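Long-range contact in lipoprotein (Bacillus anthracis, PDB 4JG9), which is of unknown function but, as a putative lipoprotein of the DUF4871 family, is probably tethered to the cell membrane through a lipid: residues I82-K87 with T146-S152. Sequence-based numbering, arbitrary orientation.
Sequences IIANEK and TMSLPSS
Asn85 N donates to Leu149 O at 2.8 Å, the main bond between a type II beta turn, Ile83 to Glu86, and the extended chain that runs on from strand 142-147 toward strand 153-161. Asn85 sits at the turn's third position with left-handed phi/psi 65/27; its m rotamer brings ND2 within 3.0 Å of Pro150 O, a weak hydrogen bond. The turn's own bond, Glu86 N to Ile83 O (3.1 Å), is also weak. The segments run antiparallel, Lys87 beside Ser148 and Ala84 beside Ser151, just past the end of the strand pair 88-94/142-147. Here one water links the backbones, donating to Ile83 O (2.5 Å) and Glu86 O (3.2 Å) and accepting from Leu149 N (3.0 Å). CA-H...O contacts join Lys87 CA to Met147 O (3.4 Å) and Ala84 CA to Leu149 O (3.3 Å). Further out, Lys87 makes a cation-pi contact with Phe121, Ala84 CB rests 3.5 Å from Ser151 C, and, in the buried interior, Ile82 CG2 meets Leu149 CD2 at 3.8 Å.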
loop_
_atom_site.group_PDB
_atom_site.type_symbol
_atom_site.label_atom_id
_atom_site.label_comp_id
_atom_site.label_asym_id
_atom_site.label_seq_id
_atom_site.Cartn_x
_atom_site.Cartn_y
_atom_site.Cartn_z
ATOM N N ILE A 82 -13.286 2.618 -16.896
ATOM C CA ILE A 82 -12.808 2.133 -15.608
ATOM C C ILE A 82 -13.976 1.852 -14.674
ATOM O O ILE A 82 -14.726 2.754 -14.294
ATOM C CB ILE A 82 -11.849 3.146 -14.991
ATOM C CG1 ILE A 82 -10.571 3.195 -15.832
ATOM C CG2 ILE A 82 -11.534 2.800 -13.557
ATOM C CD1 ILE A 82 -9.882 4.526 -15.800
ATOM N N ILE A 83 -14.125 0.591 -14.305
ATOM C CA ILE A 83 -15.247 0.179 -13.476
ATOM C C ILE A 83 -14.723 -0.103 -12.077
ATOM O O ILE A 83 -13.807 -0.907 -11.919
ATOM C CB ILE A 83 -15.911 -1.096 -14.042
ATOM C CG1 ILE A 83 -16.180 -0.954 -15.545
ATOM C CG2 ILE A 83 -17.204 -1.375 -13.333
ATOM C CD1 ILE A 83 -17.140 0.121 -15.871
ATOM N N ALA A 84 -15.306 0.537 -11.066
ATOM C CA ALA A 84 -14.819 0.357 -9.701
ATOM C C ALA A 84 -14.857 -1.115 -9.335
ATOM O O ALA A 84 -15.797 -1.826 -9.712
ATOM C CB ALA A 84 -15.619 1.183 -8.707
ATOM N N ASN A 85 -13.800 -1.569 -8.659
ATOM C CA ASN A 85 -13.693 -2.950 -8.189
ATOM C C ASN A 85 -13.630 -4.000 -9.291
ATOM O O ASN A 85 -14.030 -5.144 -9.102
ATOM C CB ASN A 85 -14.813 -3.256 -7.189
ATOM C CG ASN A 85 -14.741 -2.358 -5.961
ATOM O OD1 ASN A 85 -13.702 -2.279 -5.285
ATOM N ND2 ASN A 85 -15.826 -1.643 -5.696
ATOM N N GLU A 86 -13.134 -3.587 -10.450
ATOM C CA GLU A 86 -12.878 -4.498 -11.557
ATOM C C GLU A 86 -11.460 -4.275 -12.054
ATOM O O GLU A 86 -11.134 -3.198 -12.559
ATOM C CB GLU A 86 -13.867 -4.261 -12.702
ATOM C CG GLU A 86 -15.143 -5.075 -12.598
ATOM C CD GLU A 86 -16.010 -4.982 -13.850
ATOM O OE1 GLU A 86 -17.235 -5.221 -13.742
ATOM O OE2 GLU A 86 -15.472 -4.674 -14.941
ATOM N N LYS A 87 -10.631 -5.303 -11.946
ATOM C CA LYS A 87 -9.274 -5.237 -12.470
ATOM C C LYS A 87 -9.339 -5.111 -13.994
ATOM O O LYS A 87 -9.998 -5.900 -14.667
ATOM C CB LYS A 87 -8.466 -6.472 -12.045
ATOM C CG LYS A 87 -7.964 -6.438 -10.592
ATOM C CD LYS A 87 -8.279 -7.735 -9.827
ATOM C CE LYS A 87 -7.830 -7.689 -8.339
ATOM N NZ LYS A 87 -8.678 -6.826 -7.441
ATOM N N THR A 146 -2.358 -3.294 -15.029
ATOM C CA THR A 146 -3.651 -3.720 -14.519
ATOM C C THR A 146 -4.000 -2.897 -13.285
ATOM O O THR A 146 -3.246 -2.865 -12.298
ATOM C CB THR A 146 -3.664 -5.224 -14.205
ATOM O OG1 THR A 146 -3.335 -5.952 -15.395
ATOM C CG2 THR A 146 -5.035 -5.669 -13.730
HETATM N N MSE A 147 -5.145 -2.224 -13.349
HETATM C CA MSE A 147 -5.529 -1.292 -12.298
HETATM C C MSE A 147 -6.885 -1.615 -11.722
HETATM O O MSE A 147 -7.701 -2.273 -12.367
HETATM C CB MSE A 147 -5.580 0.130 -12.851
HETATM C CG MSE A 147 -4.333 0.564 -13.586
HETATM SE SE MSE A 147 -4.410 2.438 -14.159
HETATM C CE MSE A 147 -5.632 2.261 -15.553
ATOM N N SER A 148 -7.135 -1.107 -10.519
ATOM C CA SER A 148 -8.444 -1.205 -9.903
ATOM C C SER A 148 -8.639 -0.043 -8.930
ATOM O O SER A 148 -7.735 0.269 -8.161
ATOM C CB SER A 148 -8.588 -2.549 -9.180
ATOM O OG SER A 148 -9.927 -2.750 -8.744
ATOM N N LEU A 149 -9.801 0.605 -8.993
ATOM C CA LEU A 149 -10.177 1.664 -8.053
ATOM C C LEU A 149 -11.307 1.169 -7.156
ATOM O O LEU A 149 -12.253 0.535 -7.635
ATOM C CB LEU A 149 -10.641 2.924 -8.785
ATOM C CG LEU A 149 -9.603 3.899 -9.359
ATOM C CD1 LEU A 149 -8.486 4.094 -8.345
ATOM C CD2 LEU A 149 -9.071 3.431 -10.699
ATOM N N PRO A 150 -11.214 1.450 -5.850
ATOM C CA PRO A 150 -12.151 0.898 -4.865
ATOM C C PRO A 150 -13.577 1.430 -4.934
ATOM O O PRO A 150 -14.474 0.740 -4.458
ATOM C CB PRO A 150 -11.519 1.279 -3.517
ATOM C CG PRO A 150 -10.621 2.428 -3.818
ATOM C CD PRO A 150 -10.126 2.222 -5.222
ATOM N N SER A 151 -13.804 2.610 -5.498
ATOM C CA SER A 151 -15.173 3.119 -5.558
ATOM C C SER A 151 -15.338 4.070 -6.724
ATOM O O SER A 151 -14.355 4.603 -7.232
ATOM C CB SER A 151 -15.570 3.811 -4.248
ATOM O OG SER A 151 -14.918 5.063 -4.108
ATOM N N SER A 152 -16.585 4.281 -7.139
ATOM C CA SER A 152 -16.874 5.115 -8.297
ATOM C C SER A 152 -16.798 6.599 -7.961
ATOM O O SER A 152 -17.191 7.021 -6.873
ATOM C CB SER A 152 -18.257 4.797 -8.852
ATOM O OG SER A 152 -19.267 5.248 -7.970
HETATM O O HOH W 1 -11.432 -0.284 -11.353
#